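Local coordinates for Sec-alkyl sulfatase (Pseudomonas sp. dsm 6611, PDB 2YHE), which catalyses the enantioselective hydrolysis of secondary alkyl sulfates with strict inversion of configuration, giving (S)-configured alcohols and leaving unreacted sulfate esters, at the interface of chains A and B. Residues are numbered along the deposited sequence; one frame, centred on the assembly and turned at random. Chains: chain A/B, Sec-alkyl sulfatase.

All three contacts belong to the two-fold symmetric interface of the homodimer. Contacts 2 and 3 are the same junction with the chains exchanged: the end of helix 362-388 and the lysine after it meet the end of helix 549-559 and the 650-652 loop of the other subunit. Their C-alpha centres lie about 43 Å apart, and the centre of contact 1 is about 21 Å from that of contact 3 and 32 Å from that of contact 2. Contact 1 joins helices 393-399 and 477-490 to a proline-rich loop within the dimerisation region. The dimer is thus held both at its dimerisation domains and where each C-terminal domain reaches the neighbouring subunit.

Contact 1: the interface of chains A and B. Residues chain A 394-395, 398, 478; chain B 444-446.
A:Arg478 lies flat over one face of B:Phe445, in the dimerisation region of this type III sulfatase of the metallo-beta-lactamase superfamily. The guanidinium and phenyl planes are only 8° apart, and A:Arg478 NE sits above the middle of the ring, 3.7 Å from the centroid of B:Phe445, in a cation-pi stack. The arginine leaves the first turn of helix 477-490 with CG anti to the backbone N (chi1 -163°) and stays extended as far as NE, which draws its aliphatic part along the ring as well; A:Arg478 CD meets B:Phe445 CZ at 3.6 Å. At the far end of the side chain, A:Arg478 NH2 donates to the carbonyl oxygen B:Pro444 O at 2.7 Å. That oxygen lies in the guanidinium plane, but the donor stands above the carbonyl plane and the bond is bent, 122° at the hydrogen. Water 1 links the same oxygen to the backbone carbonyl of A:His394. The imidazole of A:His394 turns a face to the proline ring: B:Pro444 CB is placed over its centre, 3.7 Å from the centroid of A:His394, in a CH-pi contact, while B:Pro444 CG comes to A:His394 CE1 at 3.4 Å. Farther along the loop, B:Pro446 packs on helix 393-399, with its CG against A:Ala398 CB at 3.7 Å and its CB near A:Glu395 CA at 4.0 Å.

Contact 2: the interface of chains A and B. Residues chain A 223, 558, 650, 652-653; chain B 385, 388-389.
The end of helix 362-388 of chain B, with B:Lys389 just beyond it, meets the start of helix 222-233, the end of helix 549-559 and the 650-653 loop of chain A. B:Asn388 places its CB over the centre of the A:Phe652 ring, 3.7 Å from the centroid, a CH-pi contact with the amide plane tilted 46° to the ring. Its backbone oxygen, B:Asn388 O, accepts from the hydroxyl A:Thr223 OG1 at 2.8 Å, in the carbonyl plane and on a lone pair, and A:Thr223 CG2 packs against the amide carbon B:Asn388 CG at 3.5 Å. Beside CE1 and CZ of the phenyl ring, B:Asn385 has CG anti to its backbone N (chi1 175°), which carries the amide out towards chain A. Its ND2 donates to A:Ile558 O at 3.0 Å and to the carboxylate oxygen A:Asp650 OD2 at 3.2 Å, both acceptors lying close to the amide plane. B:Lys389 NZ donates to B:Asn385 OD1 and makes a salt bridge to A:Asp650 OD2 at 3.4 Å, weak as a hydrogen bond; water 2 joins the three groups. The site ties the C-terminal domain of chain A to chain B; because helix 222-233 also carries the sulfate-binding A:Gln232, dimerisation may steady that part of the catalytic domain too.

Contact 3: the interface of chains A and B. Residues chain A 385, 389; chain B 558-561, 650, 652.
Opposite charges meet where A:Lys389 reaches B:Asp650: the ammonium A:Lys389 NZ forms a salt bridge and hydrogen bond with B:Asp650 OD2 at 3.2 Å, approaching from above the carboxylate plane, 54° out of it. The lysine is extended beyond CG and crosses the aspartate at about a right angle. B:Asp561 OD2, 4.5 Å from A:Lys389 NZ, may add to the negative field there.

Among the hydrogen bonds, A:Asn385 ND2 gives a nearly straight one to B:Asp650 OD2 at 3.1 Å, on the anti lone pair of that oxygen, and another to B:Ile558 O at 2.9 Å. Within chain A, A:Lys389 NZ donates to A:Asn385 OD1 at 3.1 Å, holding the amide rotation that offers ND2 to chain B. Behind the carboxylate, B:Arg559 grips the backbone oxygen B:Asp650 O side-on, with NE at 2.8 Å and NH2 as well, which should brace the loop.

Apolar packing comes from A:Lys389 CG against B:Phe652 CD1 at 3.9 Å and from B:Ile558 CG2 near A:Asn385 CA at 4.0 Å.

The site lies where helix 549-559 and the 650-652 loop of the C-terminal domain of chain B pack against the end of helix 362-388 of chain A.

Contact 1: the interface of chains A and B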
# COMPACT_ATOMS: atom_id res chain seq x y z
N HIS A 394 -8.82 13.03 -2.43
CA HIS A 394 -10.18 13.49 -2.17
C HIS A 394 -10.78 14.27 -3.32
O HIS A 394 -12.01 14.25 -3.48
CB HIS A 394 -10.31 14.19 -0.83
CG HIS A 394 -9.74 13.39 0.31
ND1 HIS A 394 -10.22 12.12 0.62
CD2 HIS A 394 -8.69 13.67 1.13
CE1 HIS A 394 -9.46 11.68 1.61
NE2 HIS A 394 -8.55 12.59 1.97
N GLU A 395 -9.92 14.92 -4.16
CA GLU A 395 -10.36 15.63 -5.37
C GLU A 395 -10.82 14.58 -6.37
O GLU A 395 -11.87 14.76 -6.99
CB GLU A 395 -9.24 16.48 -6.01
CG GLU A 395 -8.87 17.75 -5.26
CD GLU A 395 -7.58 18.45 -5.68
OE1 GLU A 395 -6.97 18.02 -6.69
OE2 GLU A 395 -7.18 19.42 -5.01
N ALA A 398 -14.14 13.15 -5.37
CA ALA A 398 -15.18 14.16 -5.60
C ALA A 398 -15.53 14.34 -7.10
O ALA A 398 -16.67 14.65 -7.42
CB ALA A 398 -14.76 15.48 -4.99
N ARG A 478 -22.73 15.11 6.28
CA ARG A 478 -21.32 14.90 5.98
C ARG A 478 -20.46 15.96 6.68
O ARG A 478 -19.45 15.61 7.30
CB ARG A 478 -21.11 14.93 4.46
CG ARG A 478 -19.79 14.34 3.99
CD ARG A 478 -19.60 14.55 2.52
NE ARG A 478 -18.20 14.40 2.15
CZ ARG A 478 -17.74 14.50 0.91
NH1 ARG A 478 -18.58 14.75 -0.09
NH2 ARG A 478 -16.45 14.33 0.66
N PRO B 444 -13.88 12.29 3.30
CA PRO B 444 -13.39 13.67 3.42
C PRO B 444 -13.70 14.51 2.20
O PRO B 444 -13.77 13.99 1.10
CB PRO B 444 -11.89 13.48 3.64
CG PRO B 444 -11.74 12.08 4.13
CD PRO B 444 -12.76 11.33 3.38
N PHE B 445 -13.97 15.81 2.43
CA PHE B 445 -14.27 16.78 1.37
C PHE B 445 -13.01 17.08 0.58
O PHE B 445 -11.92 17.05 1.16
CB PHE B 445 -14.83 18.10 1.96
CG PHE B 445 -16.30 18.09 2.33
CD1 PHE B 445 -17.28 18.22 1.35
CD2 PHE B 445 -16.70 17.94 3.66
CE1 PHE B 445 -18.64 18.20 1.69
CE2 PHE B 445 -18.06 17.90 3.99
CZ PHE B 445 -19.02 18.04 3.01
N PRO B 446 -13.11 17.43 -0.73
CA PRO B 446 -11.88 17.83 -1.45
C PRO B 446 -11.30 19.13 -0.85
O PRO B 446 -12.08 19.93 -0.32
CB PRO B 446 -12.35 18.04 -2.90
CG PRO B 446 -13.80 18.27 -2.80
CD PRO B 446 -14.31 17.55 -1.58
O HOH W 1 -13.70 13.57 -1.76

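Contact 2: the interface of chains A and B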
# COMPACT_ATOMS: atom_id res chain seq x y z
N THR A 223 -5.54 -7.92 16.12
CA THR A 223 -6.40 -7.19 17.06
C THR A 223 -7.06 -5.98 16.41
O THR A 223 -8.29 -5.83 16.49
CB THR A 223 -5.76 -7.11 18.48
OG1 THR A 223 -5.89 -5.84 19.11
CG2 THR A 223 -4.34 -7.72 18.58
N ILE A 558 5.99 -8.20 17.84
CA ILE A 558 4.95 -7.19 17.84
C ILE A 558 4.53 -6.92 19.27
O ILE A 558 4.43 -5.76 19.66
CB ILE A 558 3.77 -7.60 16.89
CG1 ILE A 558 4.25 -7.56 15.42
CG2 ILE A 558 2.51 -6.70 17.07
CD1 ILE A 558 3.53 -8.43 14.48
N ASP A 650 3.69 -7.48 25.79
CA ASP A 650 2.41 -6.81 26.04
C ASP A 650 1.27 -7.77 25.69
O ASP A 650 1.46 -8.74 24.95
CB ASP A 650 2.26 -5.54 25.19
CG ASP A 650 3.14 -4.35 25.56
OD1 ASP A 650 3.42 -4.17 26.76
OD2 ASP A 650 3.47 -3.56 24.65
N PHE A 652 -2.58 -7.47 24.14
CA PHE A 652 -3.49 -6.52 23.51
C PHE A 652 -4.94 -6.78 23.92
O PHE A 652 -5.45 -7.90 23.73
CB PHE A 652 -3.34 -6.53 21.97
CG PHE A 652 -1.95 -6.36 21.45
CD1 PHE A 652 -1.24 -5.18 21.67
CD2 PHE A 652 -1.33 -7.37 20.72
CE1 PHE A 652 0.06 -5.01 21.16
CE2 PHE A 652 -0.03 -7.20 20.22
CZ PHE A 652 0.65 -6.02 20.44
N SER A 653 -5.60 -5.74 24.47
CA SER A 653 -7.03 -5.81 24.75
C SER A 653 -7.79 -5.80 23.38
O SER A 653 -7.46 -5.02 22.47
CB SER A 653 -7.46 -4.60 25.58
OG SER A 653 -8.88 -4.58 25.75
N ASN B 385 2.43 -2.85 17.06
CA ASN B 385 2.16 -2.90 18.49
C ASN B 385 1.09 -1.85 18.81
O ASN B 385 0.06 -2.18 19.42
CB ASN B 385 3.45 -2.62 19.28
CG ASN B 385 3.27 -2.54 20.78
OD1 ASN B 385 3.07 -1.46 21.33
ND2 ASN B 385 3.33 -3.69 21.45
N ASN B 388 -2.43 -2.41 17.09
CA ASN B 388 -3.18 -3.40 17.86
C ASN B 388 -3.69 -2.85 19.20
O ASN B 388 -4.59 -3.41 19.79
CB ASN B 388 -2.39 -4.70 18.02
CG ASN B 388 -2.38 -5.50 16.74
OD1 ASN B 388 -3.43 -5.69 16.07
ND2 ASN B 388 -1.20 -5.95 16.36
N LYS B 389 -3.13 -1.72 19.64
CA LYS B 389 -3.53 -0.99 20.82
C LYS B 389 -4.65 0.02 20.47
O LYS B 389 -5.22 0.64 21.37
CB LYS B 389 -2.31 -0.29 21.48
CG LYS B 389 -1.42 -1.26 22.29
CD LYS B 389 -0.22 -0.54 22.87
CE LYS B 389 0.75 -1.40 23.65
NZ LYS B 389 1.95 -0.61 24.04
O HOH W 2 4.95 -1.30 23.91

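Contact 3: the interface of chains A and B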
# COMPACT_ATOMS: atom_id res chain seq x y z
N ASN A 385 -5.20 8.58 -14.52
CA ASN A 385 -5.40 9.70 -15.45
C ASN A 385 -5.47 11.01 -14.65
O ASN A 385 -4.76 11.97 -14.94
CB ASN A 385 -6.71 9.49 -16.21
CG ASN A 385 -7.08 10.62 -17.13
OD1 ASN A 385 -7.84 11.51 -16.76
ND2 ASN A 385 -6.57 10.60 -18.35
N LYS A 389 -2.90 14.33 -13.80
CA LYS A 389 -3.46 15.66 -14.03
C LYS A 389 -3.25 16.53 -12.77
O LYS A 389 -3.51 17.74 -12.80
CB LYS A 389 -4.94 15.58 -14.43
CG LYS A 389 -5.15 15.17 -15.89
CD LYS A 389 -6.65 15.05 -16.20
CE LYS A 389 -6.98 14.60 -17.61
NZ LYS A 389 -8.43 14.34 -17.78
N ILE B 558 -4.27 4.83 -19.54
CA ILE B 558 -4.18 5.91 -18.55
C ILE B 558 -4.50 7.24 -19.20
O ILE B 558 -5.32 7.98 -18.67
CB ILE B 558 -2.83 5.89 -17.80
CG1 ILE B 558 -2.77 4.62 -16.92
CG2 ILE B 558 -2.64 7.17 -16.96
CD1 ILE B 558 -1.40 4.12 -16.63
N ARG B 559 -3.92 7.49 -20.40
CA ARG B 559 -4.13 8.69 -21.20
C ARG B 559 -5.57 8.85 -21.72
O ARG B 559 -6.04 9.98 -21.88
CB ARG B 559 -3.14 8.71 -22.37
CG ARG B 559 -1.68 8.93 -21.95
CD ARG B 559 -0.74 9.13 -23.14
NE ARG B 559 -1.17 10.23 -23.99
CZ ARG B 559 -0.82 10.39 -25.27
NH1 ARG B 559 0.01 9.53 -25.85
NH2 ARG B 559 -1.29 11.42 -25.97
N LEU B 560 -6.27 7.75 -21.96
CA LEU B 560 -7.63 7.79 -22.50
C LEU B 560 -8.62 8.62 -21.67
O LEU B 560 -8.75 8.39 -20.46
CB LEU B 560 -8.14 6.36 -22.73
CG LEU B 560 -9.50 6.25 -23.43
CD1 LEU B 560 -9.35 5.75 -24.83
CD2 LEU B 560 -10.42 5.41 -22.64
N ASP B 561 -9.30 9.58 -22.32
CA ASP B 561 -10.31 10.45 -21.72
C ASP B 561 -11.64 9.68 -21.72
O ASP B 561 -12.34 9.66 -22.75
CB ASP B 561 -10.42 11.76 -22.54
CG ASP B 561 -11.24 12.87 -21.90
OD1 ASP B 561 -12.46 12.69 -21.73
OD2 ASP B 561 -10.67 13.93 -21.63
N ASP B 650 -5.63 11.87 -23.80
CA ASP B 650 -5.27 13.11 -23.14
C ASP B 650 -3.77 13.24 -23.18
O ASP B 650 -3.06 12.24 -23.36
CB ASP B 650 -5.72 13.13 -21.66
CG ASP B 650 -7.21 13.23 -21.41
OD1 ASP B 650 -7.90 13.89 -22.22
OD2 ASP B 650 -7.67 12.69 -20.38
N PHE B 652 -0.80 14.79 -20.74
CA PHE B 652 -0.59 15.33 -19.42
C PHE B 652 0.43 16.44 -19.43
O PHE B 652 1.56 16.24 -19.88
CB PHE B 652 -0.21 14.25 -18.39
CG PHE B 652 -1.13 13.05 -18.33
CD1 PHE B 652 -2.45 13.19 -17.92
CD2 PHE B 652 -0.66 11.78 -18.65
CE1 PHE B 652 -3.29 12.07 -17.87
CE2 PHE B 652 -1.50 10.67 -18.58
CZ PHE B 652 -2.81 10.82 -18.18